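Local structure of TetR family Transcriptional regulator (Streptococcus agalactiae 2603V/R, 3KKC) at the interface of chains A and B. The protein probably binds DNA through an N-terminal helix-turn-helix, as a transcriptional regulator of the TetR family. Residues are numbered along the deposited sequence; one frame, centred on the assembly and turned at random. Chains: chain A/B, TetR family Transcriptional regulator.

The interface of chains A and B. Residues chain A 135, 139-140, 143-144, 175, 177; chain B 143, 147, 151, 174-175.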
# COMPACT_ATOMS: atom_id res chain seq x y z
N ILE A 135 22.67 10.14 -1.91
CA ILE A 135 21.71 9.05 -1.82
C ILE A 135 21.58 8.42 -3.19
O ILE A 135 21.40 9.14 -4.18
CB ILE A 135 20.33 9.54 -1.35
CG1 ILE A 135 20.45 10.17 0.02
CG2 ILE A 135 19.37 8.39 -1.28
CD1 ILE A 135 19.13 10.70 0.55
N PHE A 139 17.05 4.46 -4.67
CA PHE A 139 16.41 4.67 -3.39
C PHE A 139 15.66 5.97 -3.49
O PHE A 139 14.57 6.13 -2.94
CB PHE A 139 17.46 4.80 -2.30
CG PHE A 139 16.88 4.90 -0.92
CD1 PHE A 139 16.74 3.78 -0.13
CD2 PHE A 139 16.48 6.12 -0.41
CE1 PHE A 139 16.21 3.87 1.12
CE2 PHE A 139 15.95 6.21 0.84
CZ PHE A 139 15.82 5.10 1.61
N LEU A 140 16.26 6.91 -4.20
CA LEU A 140 15.62 8.17 -4.49
C LEU A 140 14.31 7.90 -5.26
O LEU A 140 13.23 8.32 -4.84
CB LEU A 140 16.56 9.07 -5.29
CG LEU A 140 16.86 10.44 -4.68
CD1 LEU A 140 16.77 10.42 -3.16
CD2 LEU A 140 18.24 10.89 -5.12
N PHE A 143 11.69 6.20 -2.89
CA PHE A 143 11.18 7.00 -1.77
C PHE A 143 10.25 8.12 -2.25
O PHE A 143 9.29 8.49 -1.57
CB PHE A 143 12.35 7.57 -1.00
CG PHE A 143 11.97 8.26 0.29
CD1 PHE A 143 12.13 7.62 1.51
CD2 PHE A 143 11.52 9.58 0.29
CE1 PHE A 143 11.81 8.26 2.71
CE2 PHE A 143 11.20 10.24 1.47
CZ PHE A 143 11.34 9.58 2.69
N LEU A 144 10.55 8.66 -3.42
CA LEU A 144 9.90 9.87 -3.89
C LEU A 144 8.51 9.54 -4.46
O LEU A 144 7.50 10.14 -4.07
CB LEU A 144 10.76 10.53 -4.97
CG LEU A 144 11.51 11.85 -4.75
CD1 LEU A 144 11.41 12.32 -3.32
CD2 LEU A 144 12.94 11.68 -5.18
N VAL A 175 10.40 16.60 1.07
CA VAL A 175 11.28 15.80 0.23
C VAL A 175 12.51 16.53 -0.31
O VAL A 175 13.52 15.90 -0.59
CB VAL A 175 10.52 15.22 -0.96
CG1 VAL A 175 9.41 14.32 -0.47
CG2 VAL A 175 9.97 16.33 -1.82
N ARG A 177 15.89 18.34 -1.19
CA ARG A 177 17.21 17.95 -0.72
C ARG A 177 18.31 18.42 -1.66
O ARG A 177 18.88 19.50 -1.46
CB ARG A 177 17.27 16.43 -0.55
CG ARG A 177 18.58 15.93 -0.04
CD ARG A 177 18.41 14.72 0.87
NE ARG A 177 19.54 14.63 1.80
CZ ARG A 177 20.77 14.31 1.44
NH1 ARG A 177 21.04 14.03 0.17
NH2 ARG A 177 21.74 14.26 2.34
N PHE B 143 3.64 10.87 6.97
CA PHE B 143 4.71 10.80 5.99
C PHE B 143 5.88 9.92 6.42
O PHE B 143 6.44 9.18 5.61
CB PHE B 143 5.23 12.21 5.72
CG PHE B 143 6.29 12.28 4.69
CD1 PHE B 143 5.96 12.46 3.36
CD2 PHE B 143 7.62 12.17 5.04
CE1 PHE B 143 6.94 12.54 2.39
CE2 PHE B 143 8.62 12.25 4.08
CZ PHE B 143 8.28 12.44 2.75
N SER B 147 6.71 6.32 4.80
CA SER B 147 8.04 6.21 4.18
C SER B 147 8.80 5.01 4.78
O SER B 147 9.47 4.26 4.06
CB SER B 147 8.84 7.51 4.29
OG SER B 147 9.02 7.91 5.63
N THR B 151 9.67 1.89 2.52
CA THR B 151 11.10 1.70 2.29
C THR B 151 11.42 0.28 2.76
O THR B 151 12.09 -0.50 2.07
CB THR B 151 11.96 2.80 2.99
OG1 THR B 151 11.80 4.04 2.27
CG2 THR B 151 13.46 2.44 3.02
N MSE B 174 17.29 10.94 4.66
CA MSE B 174 16.22 11.33 3.73
C MSE B 174 15.08 12.08 4.40
O MSE B 174 14.45 12.94 3.77
CB MSE B 174 15.61 10.12 3.00
CG MSE B 174 15.90 9.96 1.50
SE MSE B 174 15.83 11.49 0.27
CE MSE B 174 13.97 11.41 -0.29
N VAL B 175 14.76 11.73 5.64
CA VAL B 175 13.68 12.41 6.35
C VAL B 175 14.20 13.52 7.26
O VAL B 175 13.45 14.44 7.58
CB VAL B 175 12.76 11.46 7.17
CG1 VAL B 175 12.20 10.36 6.27
CG2 VAL B 175 13.48 10.87 8.37
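The ring of A:Phe143 meets the selenomethionine B:Met174 on one face, where CB of B:Met174 lies 4.2 Å above the ring plane, nearer the rim. The two side chains reach tip to tip, and the terminal methyl CE comes to the CD2 and CE2 rim from that same side. From the far side, CB of B:Ser147 leans on the rim, 3.4 Å from CE1. At the ring tip, CZ meets the methyl CG1 of B:Val175 at 3.8 Å, while B:Phe143 crosses at about a right angle beside CE2. The edge of A:Phe139 rests on B:Thr151, CE1 being 3.6 Å from the methyl CG2, and its CE2 borders CG of B:Met174. Within chain A, CD1 of A:Ile135 lies 3.7 Å above the A:Arg177 guanidinium plane, toward its rim.

With CG anti to the backbone N (chi1 -172°), A:Phe143 projects into chain B; a flat ring offers a face to the B:Met174 chain and a rim to small groups. B:Ser147 suits the spot by turning carbon toward the ring, while its OG makes a 2.9 Å hydrogen bond on a lone pair of B:Phe143 O.

Long and flexible, B:Met174 turns sharply at chi2 (-44°), so that selenium SE, standing where methionine has sulphur, packs 3.4 Å from A:Ile135 CD1 and also against A:Leu140 CD1. No polar bonds join the sides here, so cohesion rests on apolar burial.

Helix 137-157 of chain A, with A:Ile135 in the preceding loop, faces its counterpart and the end of helix 164-175 of chain B; A:Val175, ending chain A's own helix 164-175, meets B:Phe143 CZ through CG1. The patch recurs with chains exchanged. TetR regulators usually dimerise through such C-terminal helices, so this interface is probably the biological one, with the N-terminal DNA-binding regions far from it.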